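Side-chain contacts in aromatic-amino-acid aminotransferase (PDB 4F4E), which probably transfers amino groups between L-tyrosine and 2-oxoglutarate, working as a homodimer with covalently bound pyridoxal 5'-phosphate: residues V56-Y59 against K65-L68; R73-A78 against A318-S323; G279-I284 against S296-V301; G347-L352 against S362-Q367. One frame throughout, in Å; residues are numbered along the deposited sequence.

No hydrogen bond joins the paired segments of any contact. Interactions 2 and 3 are buried and purely apolar: the first sets helix 70-81 on helix 312-322 through methyl groups, the second sets helix 288-303 on the mixed sheet through branched side chains. Interaction 1, a loop contact near the surface, sets a backbone carbonyl against carbon, and interaction 4, partly buried, a side-chain amide. Interaction 1 leads into interaction 2, where L68 CD2 lies 4.0 Å from R73 CB, and these two, like interaction 3, border the second subunit. Interaction 4 touches no other chain; its centre is about 40 Å from that of interaction 3. Helix 324-354 carries one side of interaction 4 and flanks interactions 1 and 2.

Interaction 1 of 4, residues V56-Y59 against K65-L68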
loop_
_atom_site.group_PDB
_atom_site.type_symbol
_atom_site.label_atom_id
_atom_site.label_comp_id
_atom_site.label_asym_id
_atom_site.label_seq_id
_atom_site.Cartn_x
_atom_site.Cartn_y
_atom_site.Cartn_z
ATOM N N VAL A 56 22.214 -9.623 -1.989
ATOM C CA VAL A 56 20.865 -9.490 -1.372
ATOM C C VAL A 56 20.800 -8.257 -0.469
ATOM O O VAL A 56 21.802 -7.604 -0.225
ATOM C CB VAL A 56 20.504 -10.753 -0.560
ATOM C CG1 VAL A 56 20.463 -11.988 -1.488
ATOM C CG2 VAL A 56 21.544 -11.004 0.550
ATOM N N GLY A 57 19.616 -7.954 0.056
ATOM C CA GLY A 57 19.405 -6.755 0.882
ATOM C C GLY A 57 18.561 -7.060 2.106
ATOM O O GLY A 57 17.812 -6.215 2.596
ATOM N N VAL A 58 18.666 -8.291 2.570
ATOM C CA VAL A 58 17.932 -8.745 3.770
ATOM C C VAL A 58 18.929 -9.470 4.703
ATOM O O VAL A 58 20.019 -9.903 4.281
ATOM C CB VAL A 58 16.766 -9.661 3.399
ATOM C CG1 VAL A 58 15.812 -9.000 2.408
ATOM C CG2 VAL A 58 17.289 -10.954 2.771
ATOM N N TYR A 59 18.556 -9.573 5.979
ATOM C CA TYR A 59 19.308 -10.331 6.971
ATOM C C TYR A 59 18.874 -11.791 6.894
ATOM O O TYR A 59 17.687 -12.076 6.959
ATOM C CB TYR A 59 19.013 -9.803 8.363
ATOM C CG TYR A 59 19.728 -10.523 9.487
ATOM C CD1 TYR A 59 19.235 -11.735 9.990
ATOM C CD2 TYR A 59 20.861 -10.002 10.059
ATOM C CE1 TYR A 59 19.873 -12.374 11.020
ATOM C CE2 TYR A 59 21.512 -10.663 11.103
ATOM C CZ TYR A 59 21.017 -11.821 11.572
ATOM O OH TYR A 59 21.652 -12.489 12.598
ATOM N N LYS A 65 18.257 -18.238 4.620
ATOM C CA LYS A 65 16.811 -17.923 4.728
ATOM C C LYS A 65 16.506 -16.788 5.787
ATOM O O LYS A 65 17.264 -16.475 6.667
ATOM C CB LYS A 65 15.974 -19.206 5.040
ATOM C CG LYS A 65 16.302 -20.462 4.221
ATOM C CD LYS A 65 15.940 -20.213 2.748
ATOM C CE LYS A 65 15.797 -21.509 1.984
ATOM N NZ LYS A 65 15.616 -21.198 0.534
ATOM N N ILE A 66 15.337 -16.196 5.692
ATOM C CA ILE A 66 14.959 -15.083 6.592
ATOM C C ILE A 66 14.366 -15.586 7.901
ATOM O O ILE A 66 13.460 -16.424 7.904
ATOM C CB ILE A 66 13.974 -14.181 5.862
ATOM C CG1 ILE A 66 14.707 -13.490 4.725
ATOM C CG2 ILE A 66 13.324 -13.155 6.803
ATOM C CD1 ILE A 66 13.811 -13.012 3.654
ATOM N N PRO A 67 14.864 -15.102 9.027
ATOM C CA PRO A 67 14.324 -15.548 10.278
ATOM C C PRO A 67 12.938 -15.008 10.597
ATOM O O PRO A 67 12.597 -13.864 10.258
ATOM C CB PRO A 67 15.316 -14.996 11.296
ATOM C CG PRO A 67 15.680 -13.663 10.701
ATOM C CD PRO A 67 15.808 -13.984 9.217
ATOM N N LEU A 68 12.152 -15.817 11.281
ATOM C CA LEU A 68 10.919 -15.312 11.893
ATOM C C LEU A 68 11.222 -15.029 13.340
ATOM O O LEU A 68 11.497 -15.979 14.126
ATOM C CB LEU A 68 9.781 -16.344 11.798
ATOM C CG LEU A 68 8.415 -15.981 12.396
ATOM C CD1 LEU A 68 7.847 -14.743 11.740
ATOM C CD2 LEU A 68 7.408 -17.156 12.330
#
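The irregular loop between strand 52-53 and helix 70-81 doubles back on itself, laying V58 and Y59 against I66 and P67. The closest alpha carbons, Y59 CA and I66 CA, are 6.5 Å apart, and no hydrogen bond spans the gap. V58 meets I66 through one branch: its CG2, between the backbone N and the carbonyl carbon (chi1 -56°), lies 4.1 Å from I66 CG1 and about equally far from I66 CD1. The two side chains cross at about a right angle. Across the contact the carbonyl oxygen of Y59 meets carbon, with Y59 O 3.5 Å from P67 CD and 4.0 Å from I66 CG1. Because CG of Y59 is anti to its backbone N (chi1 179°), the ring extends past the proline, and Y59 CD1 comes within 4.1 Å of P67 CG, an oblique approach. Farther out, the Y59 side chain packs on M337, R340 and I341 of helix 324-354. Y59 N and P67 O bond to Y274 OH and S272 OG, a few residues after the cofactor-bearing K269, while Y88 and G87 of the second subunit pack on V58 and I66, placing the loop between that long helix and the dimer partner.

Interaction 2 of 4, residues R73-A78 against A318-S323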
loop_
_atom_site.group_PDB
_atom_site.type_symbol
_atom_site.label_atom_id
_atom_site.label_comp_id
_atom_site.label_asym_id
_atom_site.label_seq_id
_atom_site.Cartn_x
_atom_site.Cartn_y
_atom_site.Cartn_z
ATOM N N ARG A 73 6.416 -14.331 16.106
ATOM C CA ARG A 73 5.720 -15.636 16.182
ATOM C C ARG A 73 4.780 -15.648 17.384
ATOM O O ARG A 73 3.590 -15.990 17.282
ATOM C CB ARG A 73 6.744 -16.769 16.292
ATOM C CG ARG A 73 6.150 -18.159 16.241
ATOM C CD ARG A 73 7.137 -19.187 16.796
ATOM N NE ARG A 73 7.484 -18.837 18.185
ATOM C CZ ARG A 73 8.727 -18.706 18.686
ATOM N NH1 ARG A 73 9.811 -18.937 17.922
ATOM N NH2 ARG A 73 8.888 -18.348 19.967
ATOM N N ASP A 74 5.306 -15.212 18.533
ATOM C CA ASP A 74 4.512 -15.215 19.759
ATOM C C ASP A 74 3.321 -14.312 19.658
ATOM O O ASP A 74 2.193 -14.702 20.046
ATOM C CB ASP A 74 5.363 -14.874 20.973
ATOM C CG ASP A 74 6.402 -15.965 21.284
ATOM O OD1 ASP A 74 6.284 -17.052 20.690
ATOM O OD2 ASP A 74 7.356 -15.734 22.070
ATOM N N ALA A 75 3.526 -13.107 19.137
ATOM C CA ALA A 75 2.415 -12.180 18.975
ATOM C C ALA A 75 1.369 -12.703 18.023
ATOM O O ALA A 75 0.155 -12.507 18.254
ATOM C CB ALA A 75 2.891 -10.805 18.490
ATOM N N GLU A 76 1.817 -13.301 16.918
ATOM C CA GLU A 76 0.867 -13.778 15.888
ATOM C C GLU A 76 0.035 -14.915 16.456
ATOM O O GLU A 76 -1.152 -15.014 16.161
ATOM C CB GLU A 76 1.545 -14.256 14.614
ATOM C CG GLU A 76 2.214 -13.158 13.824
ATOM C CD GLU A 76 2.732 -13.657 12.489
ATOM O OE1 GLU A 76 3.631 -14.518 12.457
ATOM O OE2 GLU A 76 2.207 -13.214 11.444
ATOM N N LYS A 77 0.654 -15.765 17.263
ATOM C CA LYS A 77 -0.062 -16.916 17.823
ATOM C C LYS A 77 -1.169 -16.430 18.753
ATOM O O LYS A 77 -2.320 -16.893 18.662
ATOM C CB LYS A 77 0.928 -17.911 18.507
ATOM N N ALA A 78 -0.852 -15.501 19.653
ATOM C CA ALA A 78 -1.858 -14.873 20.492
ATOM C C ALA A 78 -2.960 -14.147 19.723
ATOM O O ALA A 78 -4.135 -14.220 20.097
ATOM C CB ALA A 78 -1.197 -13.928 21.489
ATOM N N ALA A 318 2.633 -3.255 16.901
ATOM C CA ALA A 318 2.010 -2.561 18.044
ATOM C C ALA A 318 1.891 -3.483 19.254
ATOM O O ALA A 318 2.183 -3.070 20.413
ATOM C CB ALA A 318 0.618 -2.016 17.673
ATOM N N ALA A 319 1.503 -4.742 19.002
ATOM C CA ALA A 319 1.400 -5.753 20.102
ATOM C C ALA A 319 2.746 -6.003 20.809
ATOM O O ALA A 319 2.780 -6.067 22.056
ATOM C CB ALA A 319 0.811 -7.083 19.586
ATOM N N VAL A 320 3.818 -6.137 20.014
ATOM C CA VAL A 320 5.156 -6.386 20.537
ATOM C C VAL A 320 5.607 -5.184 21.356
ATOM O O VAL A 320 6.046 -5.341 22.508
ATOM C CB VAL A 320 6.152 -6.710 19.432
ATOM C CG1 VAL A 320 7.601 -6.659 19.946
ATOM C CG2 VAL A 320 5.806 -8.043 18.787
ATOM N N LEU A 321 5.439 -3.974 20.808
ATOM C CA LEU A 321 5.903 -2.776 21.506
ATOM C C LEU A 321 5.115 -2.529 22.810
ATOM O O LEU A 321 5.689 -2.009 23.764
ATOM C CB LEU A 321 5.894 -1.531 20.609
ATOM C CG LEU A 321 6.796 -1.615 19.380
ATOM C CD1 LEU A 321 6.565 -0.432 18.458
ATOM C CD2 LEU A 321 8.263 -1.734 19.754
ATOM N N ALA A 322 3.838 -2.925 22.854
ATOM C CA ALA A 322 2.980 -2.692 24.043
ATOM C C ALA A 322 3.170 -3.699 25.158
ATOM O O ALA A 322 2.739 -3.461 26.291
ATOM C CB ALA A 322 1.503 -2.675 23.661
ATOM N N SER A 323 3.762 -4.851 24.843
ATOM C CA SER A 323 3.969 -5.899 25.833
ATOM C C SER A 323 5.402 -5.841 26.386
ATOM O O SER A 323 6.353 -5.994 25.620
ATOM C CB SER A 323 3.728 -7.255 25.175
ATOM O OG SER A 323 4.214 -8.319 25.967
#
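The chi1 of V320, 167°, places CG1 anti to the backbone N and leaves CG2 anti to the carbonyl carbon, and it is this CG2 branch that reaches A75. V320 CG2 lies 4.0 Å from A75 CB, whereas V320 CG1 is 6.4 Å from the same methyl, so only one arm of the valine touches. A second, looser methyl contact joins A75 CB to A319 CB at 4.4 Å. A75 has no torsion to adjust: its CB points toward helix 312-322. Such short side chains let the backbones come close, with A75 CA and V320 CA 6.6 Å apart. The evidence is thus of a small, wholly apolar helix-helix contact that buries just 76 Å² in all.

On a flank of helix 70-81 that does not meet segment 318-323, R73 pairs with D74: R73 NH2 bonds to D74 OD1 at 3.0 Å with an N-H...O angle of 143°. The oxygen is met on its syn side, with the donor 30° out of the carboxylate plane. R73 NE adds a weak bond to the same D74 OD1 at 3.3 Å.

I316, one turn before V320, extends the surface that A75 rests on, and F271 and W330 pack against V320. At the end of helix 312-322, S323 OG caps L326 N at the start of helix 324-354, whose L326 also touches D74. E76 of helix 70-81 bonds to H312 and forms a salt bridge with R86 of the second subunit, so the helix pair stands beside the dimer interface.

Interaction 3 of 4, residues G279-I284 against S296-V301; sequences GALSII and SQLKRV
L281 and I283, on one face of strand 278-284, receive L298 of helix 288-303, a helix packed on the large mixed alpha/beta sheet of the aminotransferase fold. The strand is antiparallel to both its sheet neighbours, 118-124 and 261-266.

The apolar contacts rest on L298. Both of its methyls meet L281 CD2, L298 CD1 at 3.9 Å and L298 CD2 at 4.1 Å, and L298 CD2 also lies 4.3 Å from I283 CD1. With CG anti to the backbone N (chi1 -168°), the L298 side chain reaches out to the sheet, where it and L281 cross obliquely. The reach is evident from the backbone: L281 CA and L298 CA remain 9.7 Å apart. A129 and I132 of helix 125-140 also touch L281, and F25 of the second subunit packs on I283.

Polar groups keep to other sides. S282 points away from the helix and bonds to T120 through OG. Q297 NE2 and S296 OG bond to the backbone of E29 and A31 of the second subunit. The other end of the Q297 amide accepts from its own helix: R300 NH1 lies 3.0 Å from Q297 OE1, in the carbonyl plane on a lone pair, with an N-H...O angle of 140°.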
loop_
_atom_site.group_PDB
_atom_site.type_symbol
_atom_site.label_atom_id
_atom_site.label_comp_id
_atom_site.label_asym_id
_atom_site.label_seq_id
_atom_site.Cartn_x
_atom_site.Cartn_y
_atom_site.Cartn_z
ATOM N N GLY A 279 5.685 0.372 8.150
ATOM C CA GLY A 279 6.473 1.553 8.395
ATOM C C GLY A 279 5.591 2.712 8.806
ATOM O O GLY A 279 4.416 2.533 9.197
ATOM N N ALA A 280 6.153 3.899 8.778
ATOM C CA ALA A 280 5.439 5.092 9.269
ATOM C C ALA A 280 6.117 6.345 8.732
ATOM O O ALA A 280 7.343 6.399 8.573
ATOM C CB ALA A 280 5.406 5.135 10.787
ATOM N N LEU A 281 5.304 7.361 8.485
ATOM C CA LEU A 281 5.813 8.706 8.196
ATOM C C LEU A 281 5.473 9.541 9.407
ATOM O O LEU A 281 4.301 9.544 9.858
ATOM C CB LEU A 281 5.119 9.362 7.001
ATOM C CG LEU A 281 5.595 10.800 6.714
ATOM C CD1 LEU A 281 7.072 10.805 6.260
ATOM C CD2 LEU A 281 4.679 11.479 5.714
ATOM N N SER A 282 6.471 10.199 9.955
ATOM C CA SER A 282 6.266 11.117 11.046
ATOM C C SER A 282 6.694 12.501 10.579
ATOM O O SER A 282 7.681 12.647 9.867
ATOM C CB SER A 282 7.059 10.699 12.309
ATOM O OG SER A 282 6.643 9.439 12.862
ATOM N N ILE A 283 5.927 13.532 10.977
ATOM C CA ILE A 283 6.250 14.916 10.655
ATOM C C ILE A 283 6.217 15.771 11.937
ATOM O O ILE A 283 5.250 15.730 12.682
ATOM C CB ILE A 283 5.265 15.505 9.607
ATOM C CG1 ILE A 283 5.194 14.632 8.351
ATOM C CG2 ILE A 283 5.641 16.956 9.260
ATOM C CD1 ILE A 283 4.079 15.055 7.364
ATOM N N ILE A 284 7.273 16.540 12.188
ATOM C CA ILE A 284 7.304 17.435 13.343
ATOM C C ILE A 284 6.772 18.787 12.893
ATOM O O ILE A 284 7.287 19.375 11.918
ATOM C CB ILE A 284 8.719 17.518 13.943
ATOM C CG1 ILE A 284 9.169 16.156 14.451
ATOM C CG2 ILE A 284 8.797 18.615 15.039
ATOM C CD1 ILE A 284 10.600 16.056 14.987
ATOM N N SER A 296 -4.479 16.441 8.146
ATOM C CA SER A 296 -5.657 16.453 7.337
ATOM C C SER A 296 -5.315 16.349 5.855
ATOM O O SER A 296 -6.054 15.746 5.058
ATOM C CB SER A 296 -6.548 17.694 7.628
ATOM O OG SER A 296 -6.093 18.896 7.004
ATOM N N GLN A 297 -4.196 16.933 5.485
ATOM C CA GLN A 297 -3.735 16.881 4.106
ATOM C C GLN A 297 -3.035 15.564 3.816
ATOM O O GLN A 297 -3.175 15.006 2.727
ATOM C CB GLN A 297 -2.821 18.082 3.789
ATOM C CG GLN A 297 -3.554 19.421 3.830
ATOM C CD GLN A 297 -4.786 19.504 2.935
ATOM O OE1 GLN A 297 -4.843 18.886 1.858
ATOM N NE2 GLN A 297 -5.772 20.281 3.366
ATOM N N LEU A 298 -2.332 15.031 4.788
ATOM C CA LEU A 298 -1.680 13.720 4.607
ATOM C C LEU A 298 -2.708 12.613 4.392
ATOM O O LEU A 298 -2.519 11.710 3.592
ATOM C CB LEU A 298 -0.775 13.399 5.787
ATOM C CG LEU A 298 0.174 12.245 5.673
ATOM C CD1 LEU A 298 1.142 12.479 4.502
ATOM C CD2 LEU A 298 0.899 12.181 7.034
ATOM N N LYS A 299 -3.817 12.721 5.102
ATOM C CA LYS A 299 -4.930 11.801 4.906
ATOM C C LYS A 299 -5.462 11.821 3.479
ATOM O O LYS A 299 -5.781 10.753 2.965
ATOM C CB LYS A 299 -6.041 12.012 5.924
ATOM C CG LYS A 299 -5.644 11.534 7.317
ATOM C CD LYS A 299 -6.781 11.765 8.295
ATOM C CE LYS A 299 -6.499 11.245 9.683
ATOM N NZ LYS A 299 -7.592 11.713 10.596
ATOM N N ARG A 300 -5.515 12.981 2.827
ATOM C CA ARG A 300 -5.959 13.024 1.443
ATOM C C ARG A 300 -5.027 12.285 0.527
ATOM O O ARG A 300 -5.459 11.564 -0.354
ATOM C CB ARG A 300 -6.137 14.447 0.923
ATOM C CG ARG A 300 -7.205 15.209 1.678
ATOM C CD ARG A 300 -7.257 16.661 1.200
ATOM N NE ARG A 300 -7.418 16.655 -0.238
ATOM C CZ ARG A 300 -7.084 17.640 -1.050
ATOM N NH1 ARG A 300 -6.570 18.773 -0.580
ATOM N NH2 ARG A 300 -7.269 17.474 -2.351
ATOM N N VAL A 301 -3.726 12.476 0.748
ATOM C CA VAL A 301 -2.693 11.857 -0.066
ATOM C C VAL A 301 -2.673 10.317 0.095
ATOM O O VAL A 301 -2.441 9.586 -0.846
ATOM C CB VAL A 301 -1.338 12.494 0.335
ATOM C CG1 VAL A 301 -0.186 11.644 -0.032
ATOM C CG2 VAL A 301 -1.228 13.915 -0.277
#

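Interaction 4 of 4, residues G347-L352 against S362-Q367; sequences GLVERL and SFINAQ
The flat amide of N365 lies across V349, with the CG2 methyl over the group rather than at one end of it: V349 CG2 is 3.6 Å from N365 ND2 and 3.8 Å from both N365 CG and N365 OD1. No hydrogen bond can come from this methyl; the amide nitrogen instead bonds to N346 OD1, which fixes how the amide is turned. Two other flat groups take partners at their edges. The R351 guanidinium meets G347 O in its own plane, and the F363 ring has Q367 CD at its edge.

V349 carries the contact. Its CG1 is anti to the backbone N (chi1 177°), and both branches touch the N365 amide, V349 CG1 lying 3.9 Å from N365 ND2, but CG2 alone goes on to I364 and CG1 to S362. V349 CG2 presses on I364 CB at 3.6 Å, the two side chains sliding past each other in opposite directions, while V349 CG1 rests 4.2 Å from S362 CA. Backbones approach closely here, V349 CA and S362 CA being 6.0 Å apart.

On the flank of the helix, G347 O is gripped twice. R351 NH1 donates to it at 3.1 Å with a nearly straight N-H...O angle of 168°, yet stands 40° out of the carbonyl plane; R351 N arrives from the opposite face. R351 NE completes a salt bridge with D409, and A412 of helix 408-419 touches L348 and R351.

The chain thus leaves the long helix 324-354 and returns past its last turns as the weakly bonded helical turn 363-366, within the small domain of the aminotransferase fold.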
loop_
_atom_site.group_PDB
_atom_site.type_symbol
_atom_site.label_atom_id
_atom_site.label_comp_id
_atom_site.label_asym_id
_atom_site.label_seq_id
_atom_site.Cartn_x
_atom_site.Cartn_y
_atom_site.Cartn_z
ATOM N N GLY A 347 35.301 -10.852 11.829
ATOM C CA GLY A 347 35.861 -12.118 11.350
ATOM C C GLY A 347 36.436 -11.955 9.954
ATOM O O GLY A 347 37.468 -12.532 9.653
ATOM N N LEU A 348 35.782 -11.178 9.087
ATOM C CA LEU A 348 36.306 -10.950 7.739
ATOM C C LEU A 348 37.587 -10.141 7.819
ATOM O O LEU A 348 38.620 -10.471 7.199
ATOM C CB LEU A 348 35.269 -10.288 6.830
ATOM C CG LEU A 348 35.639 -10.018 5.356
ATOM C CD1 LEU A 348 35.953 -11.296 4.560
ATOM C CD2 LEU A 348 34.543 -9.210 4.685
ATOM N N VAL A 349 37.575 -9.080 8.626
ATOM C CA VAL A 349 38.793 -8.289 8.781
ATOM C C VAL A 349 39.970 -9.129 9.283
ATOM O O VAL A 349 41.060 -9.076 8.717
ATOM C CB VAL A 349 38.554 -7.110 9.744
ATOM C CG1 VAL A 349 39.852 -6.336 9.952
ATOM C CG2 VAL A 349 37.449 -6.179 9.173
ATOM N N GLU A 350 39.737 -9.921 10.325
ATOM C CA GLU A 350 40.815 -10.749 10.880
ATOM C C GLU A 350 41.380 -11.704 9.820
ATOM O O GLU A 350 42.607 -11.898 9.723
ATOM C CB GLU A 350 40.337 -11.599 12.052
ATOM C CG GLU A 350 40.008 -10.912 13.368
ATOM C CD GLU A 350 39.158 -11.827 14.286
ATOM O OE1 GLU A 350 38.526 -12.806 13.796
ATOM O OE2 GLU A 350 39.116 -11.570 15.508
ATOM N N ARG A 351 40.482 -12.350 9.083
ATOM C CA ARG A 351 40.876 -13.342 8.098
ATOM C C ARG A 351 41.668 -12.756 6.939
ATOM O O ARG A 351 42.633 -13.372 6.479
ATOM C CB ARG A 351 39.639 -14.086 7.586
ATOM C CG ARG A 351 39.094 -15.053 8.618
ATOM C CD ARG A 351 37.694 -15.472 8.253
ATOM N NE ARG A 351 37.215 -16.562 9.073
ATOM C CZ ARG A 351 36.899 -16.458 10.358
ATOM N NH1 ARG A 351 36.960 -15.299 11.015
ATOM N NH2 ARG A 351 36.516 -17.531 11.003
ATOM N N LEU A 352 41.264 -11.560 6.475
ATOM C CA LEU A 352 41.970 -10.908 5.382
ATOM C C LEU A 352 43.311 -10.380 5.837
ATOM O O LEU A 352 44.261 -10.389 5.072
ATOM C CB LEU A 352 41.098 -9.813 4.758
ATOM C CG LEU A 352 39.879 -10.351 4.012
ATOM C CD1 LEU A 352 38.935 -9.242 3.615
ATOM C CD2 LEU A 352 40.266 -11.184 2.783
ATOM N N SER A 362 40.425 -3.004 7.495
ATOM C CA SER A 362 39.962 -2.370 8.731
ATOM C C SER A 362 38.650 -1.517 8.648
ATOM O O SER A 362 37.822 -1.544 9.562
ATOM C CB SER A 362 41.138 -1.555 9.289
ATOM O OG SER A 362 40.813 -0.958 10.527
ATOM N N PHE A 363 38.451 -0.776 7.555
ATOM C CA PHE A 363 37.235 -0.018 7.340
ATOM C C PHE A 363 35.933 -0.850 7.439
ATOM O O PHE A 363 34.883 -0.298 7.732
ATOM C CB PHE A 363 37.260 0.697 5.991
ATOM C CG PHE A 363 37.233 -0.218 4.804
ATOM C CD1 PHE A 363 36.029 -0.647 4.254
ATOM C CD2 PHE A 363 38.431 -0.655 4.220
ATOM C CE1 PHE A 363 36.008 -1.489 3.154
ATOM C CE2 PHE A 363 38.405 -1.481 3.099
ATOM C CZ PHE A 363 37.203 -1.925 2.594
ATOM N N ILE A 364 36.021 -2.159 7.240
ATOM C CA ILE A 364 34.839 -3.019 7.349
ATOM C C ILE A 364 34.318 -2.992 8.772
ATOM O O ILE A 364 33.126 -3.131 8.998
ATOM C CB ILE A 364 35.154 -4.484 6.911
ATOM C CG1 ILE A 364 35.506 -4.524 5.417
ATOM C CG2 ILE A 364 33.972 -5.420 7.167
ATOM C CD1 ILE A 364 34.336 -4.265 4.483
ATOM N N ASN A 365 35.186 -2.845 9.754
ATOM C CA ASN A 365 34.683 -2.752 11.131
ATOM C C ASN A 365 34.051 -1.398 11.501
ATOM O O ASN A 365 33.243 -1.323 12.450
ATOM C CB ASN A 365 35.797 -3.066 12.112
ATOM C CG ASN A 365 36.050 -4.550 12.251
ATOM O OD1 ASN A 365 35.140 -5.389 12.146
ATOM N ND2 ASN A 365 37.301 -4.885 12.553
ATOM N N ALA A 366 34.397 -0.365 10.735
ATOM C CA ALA A 366 33.913 1.007 10.951
ATOM C C ALA A 366 32.580 1.234 10.263
ATOM O O ALA A 366 31.769 2.052 10.722
ATOM C CB ALA A 366 34.915 1.981 10.386
ATOM N N GLN A 367 32.365 0.524 9.157
ATOM C CA GLN A 367 31.066 0.519 8.483
ATOM C C GLN A 367 30.027 -0.244 9.305
ATOM O O GLN A 367 30.358 -1.130 10.098
ATOM C CB GLN A 367 31.202 0.037 7.020
ATOM C CG GLN A 367 32.095 0.992 6.244
ATOM C CD GLN A 367 32.473 0.571 4.848
ATOM O OE1 GLN A 367 32.191 -0.534 4.423
ATOM N NE2 GLN A 367 33.129 1.480 4.123
#